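Local coordinates for protein group II chitinase (Ostrinia furnacalis, PDB 6JAV) that probably binds chitin and hydrolyses its internal linkages through this glycosyl hydrolase family 18 catalytic domain, one part of a much longer insect chitinase, at residues I177-R188 / Y233-K243. Sequence-based numbering, arbitrary orientation.
Sequences IDAGYDVPVLAR and YWMEKGTPASK
Trp234 reaches from helix 227-236 into the turn joining helices 174-180 and 183-189. Ile177 meets its pyrrole end, CD1 lying 3.3 Å from Trp234 NE1, while CG2 sits over one indole face, near the rim. Tyr181 crosses the benzo end obliquely, the planes 49° apart and CD2 3.5 Å from Trp234 CH2; Val183 CG2 closes on CZ3. Ser171, just past barrel strand 165-170, fixes both rings, its O taking Trp234 NE1-H and its N bonding Tyr181 OH.

Toward the surface, Asp178 OD1 lies in the plane of the Tyr233 ring and accepts from Tyr233 OH at 2.5 Å through its syn lone pair. Lys237, its chain bent twice (chi2 -82°, chi3 -101°), passes CG over a face of that ring and brings NZ to the same OD1, a salt bridge whose hydrogen bond is weak, at 3.2 Å; Lys174 pairs with OD2. A water accepts from Lys237 NZ and bonds Ile177 O and Tyr181 O.

Past the Schellman turn at Gly238, Ala187 CB packs on Pro240 CD, and Lys243 NZ donates to Ala187 O (2.7 Å) and Leu190 O. An apolar core round Trp234 thus joins these outer TIM-barrel helices, flanked by Lys243 on carbonyls and by Asp178, whose charge two lysines probably offset.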
# COMPACT_ATOMS: atom_id res chain seq x y z
N ILE A 177 -11.01 -11.05 1.06
CA ILE A 177 -11.20 -10.90 2.49
C ILE A 177 -11.92 -12.12 3.06
O ILE A 177 -11.51 -12.69 4.08
CB ILE A 177 -11.98 -9.60 2.79
CG1 ILE A 177 -11.17 -8.33 2.37
CG2 ILE A 177 -12.36 -9.52 4.26
CD1 ILE A 177 -12.09 -7.10 2.21
N ASP A 178 -13.00 -12.52 2.39
CA ASP A 178 -13.79 -13.65 2.86
C ASP A 178 -12.97 -14.94 2.86
O ASP A 178 -13.11 -15.77 3.77
CB ASP A 178 -15.00 -13.84 1.94
CG ASP A 178 -16.11 -12.81 2.17
OD1 ASP A 178 -16.09 -12.09 3.21
OD2 ASP A 178 -17.03 -12.76 1.30
N ALA A 179 -12.11 -15.12 1.85
CA ALA A 179 -11.39 -16.38 1.70
C ALA A 179 -10.14 -16.46 2.56
O ALA A 179 -9.79 -17.56 3.01
CB ALA A 179 -10.96 -16.59 0.25
N GLY A 180 -9.46 -15.35 2.81
CA GLY A 180 -8.12 -15.43 3.35
C GLY A 180 -7.96 -15.02 4.79
O GLY A 180 -6.94 -15.35 5.40
N TYR A 181 -8.91 -14.26 5.36
CA TYR A 181 -8.68 -13.62 6.64
C TYR A 181 -9.67 -14.07 7.70
O TYR A 181 -10.88 -13.92 7.51
CB TYR A 181 -8.77 -12.10 6.50
CG TYR A 181 -7.75 -11.51 5.55
CD1 TYR A 181 -6.38 -11.67 5.74
CD2 TYR A 181 -8.17 -10.73 4.49
CE1 TYR A 181 -5.45 -11.11 4.84
CE2 TYR A 181 -7.27 -10.18 3.61
CZ TYR A 181 -5.92 -10.37 3.79
OH TYR A 181 -5.07 -9.77 2.86
N ASP A 182 -9.14 -14.51 8.84
CA ASP A 182 -9.95 -14.70 10.05
C ASP A 182 -9.94 -13.33 10.71
O ASP A 182 -9.05 -13.00 11.51
CB ASP A 182 -9.33 -15.77 10.94
CG ASP A 182 -10.19 -16.11 12.14
OD1 ASP A 182 -10.98 -15.24 12.60
OD2 ASP A 182 -10.05 -17.24 12.65
N VAL A 183 -10.93 -12.50 10.35
CA VAL A 183 -10.88 -11.08 10.71
C VAL A 183 -10.88 -10.86 12.21
O VAL A 183 -10.09 -10.03 12.69
CB VAL A 183 -11.97 -10.29 9.94
CG1 VAL A 183 -11.99 -8.83 10.40
CG2 VAL A 183 -11.71 -10.34 8.44
N PRO A 184 -11.72 -11.53 13.01
CA PRO A 184 -11.64 -11.28 14.47
C PRO A 184 -10.28 -11.57 15.07
O PRO A 184 -9.82 -10.82 15.95
CB PRO A 184 -12.75 -12.18 15.05
CG PRO A 184 -13.75 -12.25 13.93
CD PRO A 184 -12.88 -12.37 12.66
N VAL A 185 -9.59 -12.62 14.62
CA VAL A 185 -8.28 -12.92 15.19
C VAL A 185 -7.28 -11.84 14.82
O VAL A 185 -6.54 -11.32 15.67
CB VAL A 185 -7.80 -14.30 14.69
CG1 VAL A 185 -6.32 -14.48 15.06
CG2 VAL A 185 -8.66 -15.39 15.29
N LEU A 186 -7.27 -11.47 13.53
CA LEU A 186 -6.35 -10.43 13.09
C LEU A 186 -6.65 -9.12 13.79
O LEU A 186 -5.73 -8.41 14.23
CB LEU A 186 -6.47 -10.24 11.58
CG LEU A 186 -6.21 -11.47 10.72
CD1 LEU A 186 -6.14 -11.03 9.27
CD2 LEU A 186 -4.95 -12.17 11.14
N ALA A 187 -7.93 -8.77 13.91
CA ALA A 187 -8.29 -7.49 14.51
C ALA A 187 -7.91 -7.42 15.98
O ALA A 187 -7.58 -6.33 16.49
CB ALA A 187 -9.80 -7.30 14.40
N ARG A 188 -7.97 -8.55 16.68
CA ARG A 188 -7.63 -8.56 18.09
C ARG A 188 -6.12 -8.45 18.31
O ARG A 188 -5.67 -7.79 19.26
CB ARG A 188 -8.20 -9.82 18.74
CG ARG A 188 -7.80 -9.98 20.18
CD ARG A 188 -8.63 -11.07 20.87
NE ARG A 188 -8.72 -12.28 20.08
CZ ARG A 188 -7.79 -13.23 20.04
NH1 ARG A 188 -6.68 -13.09 20.75
NH2 ARG A 188 -7.96 -14.30 19.29
N TYR A 233 -16.74 -2.98 5.26
CA TYR A 233 -16.76 -4.43 5.30
C TYR A 233 -15.75 -4.98 6.30
O TYR A 233 -16.07 -5.89 7.07
CB TYR A 233 -16.50 -4.98 3.90
CG TYR A 233 -16.88 -6.43 3.77
CD1 TYR A 233 -18.20 -6.83 3.94
CD2 TYR A 233 -15.95 -7.40 3.47
CE1 TYR A 233 -18.56 -8.16 3.83
CE2 TYR A 233 -16.31 -8.74 3.34
CZ TYR A 233 -17.62 -9.10 3.53
OH TYR A 233 -17.98 -10.43 3.39
N TRP A 234 -14.53 -4.42 6.34
CA TRP A 234 -13.59 -4.81 7.40
C TRP A 234 -14.20 -4.61 8.78
O TRP A 234 -14.04 -5.46 9.67
CB TRP A 234 -12.24 -4.08 7.24
CG TRP A 234 -11.34 -4.79 6.28
CD1 TRP A 234 -11.20 -4.56 4.95
CD2 TRP A 234 -10.45 -5.87 6.61
NE1 TRP A 234 -10.28 -5.46 4.40
CE2 TRP A 234 -9.82 -6.28 5.40
CE3 TRP A 234 -10.15 -6.56 7.80
CZ2 TRP A 234 -8.92 -7.34 5.35
CZ3 TRP A 234 -9.23 -7.60 7.76
CH2 TRP A 234 -8.62 -7.98 6.53
N MET A 235 -14.92 -3.50 8.98
CA MET A 235 -15.56 -3.26 10.28
C MET A 235 -16.71 -4.25 10.53
O MET A 235 -16.83 -4.78 11.64
CB MET A 235 -16.01 -1.81 10.39
CG MET A 235 -14.79 -0.87 10.45
SD MET A 235 -15.17 0.80 11.01
CE MET A 235 -16.10 1.33 9.61
N GLU A 236 -17.52 -4.51 9.50
CA GLU A 236 -18.62 -5.47 9.66
C GLU A 236 -18.09 -6.86 10.02
O GLU A 236 -18.71 -7.59 10.81
CB GLU A 236 -19.42 -5.52 8.35
CG GLU A 236 -20.54 -6.56 8.30
CD GLU A 236 -21.15 -6.70 6.90
OE1 GLU A 236 -21.17 -5.72 6.13
OE2 GLU A 236 -21.59 -7.82 6.56
N LYS A 237 -16.92 -7.22 9.48
CA LYS A 237 -16.32 -8.52 9.77
C LYS A 237 -15.68 -8.60 11.15
O LYS A 237 -15.20 -9.68 11.52
CB LYS A 237 -15.28 -8.87 8.68
CG LYS A 237 -15.90 -9.09 7.30
CD LYS A 237 -16.45 -10.49 7.17
CE LYS A 237 -15.50 -11.35 6.39
NZ LYS A 237 -15.94 -12.79 6.31
N GLY A 238 -15.61 -7.50 11.90
CA GLY A 238 -15.13 -7.52 13.27
C GLY A 238 -13.94 -6.62 13.56
O GLY A 238 -13.35 -6.71 14.65
N THR A 239 -13.57 -5.70 12.62
CA THR A 239 -12.38 -4.89 12.91
C THR A 239 -12.78 -3.59 13.59
O THR A 239 -13.60 -2.84 13.04
CB THR A 239 -11.66 -4.55 11.61
OG1 THR A 239 -11.41 -5.76 10.89
CG2 THR A 239 -10.31 -3.88 11.88
N PRO A 240 -12.19 -3.25 14.73
CA PRO A 240 -12.40 -1.90 15.32
C PRO A 240 -11.88 -0.80 14.40
O PRO A 240 -10.85 -0.95 13.74
CB PRO A 240 -11.61 -1.94 16.63
CG PRO A 240 -11.38 -3.43 16.94
CD PRO A 240 -11.32 -4.10 15.58
N ALA A 241 -12.59 0.33 14.39
CA ALA A 241 -12.14 1.46 13.58
C ALA A 241 -10.71 1.86 13.93
O ALA A 241 -9.92 2.21 13.03
CB ALA A 241 -13.08 2.66 13.77
N SER A 242 -10.36 1.84 15.21
CA SER A 242 -9.04 2.29 15.63
C SER A 242 -7.91 1.43 15.05
O SER A 242 -6.77 1.91 15.01
CB SER A 242 -8.93 2.29 17.15
OG SER A 242 -8.78 0.97 17.64
N LYS A 243 -8.20 0.21 14.62
CA LYS A 243 -7.18 -0.67 14.06
C LYS A 243 -6.98 -0.46 12.57
O LYS A 243 -5.99 -0.95 12.02
CB LYS A 243 -7.54 -2.15 14.31
CG LYS A 243 -7.60 -2.58 15.78
CD LYS A 243 -6.20 -2.62 16.35
CE LYS A 243 -6.14 -3.14 17.79
NZ LYS A 243 -6.00 -4.61 17.86
O HOH W 1 -13.29 -13.58 6.30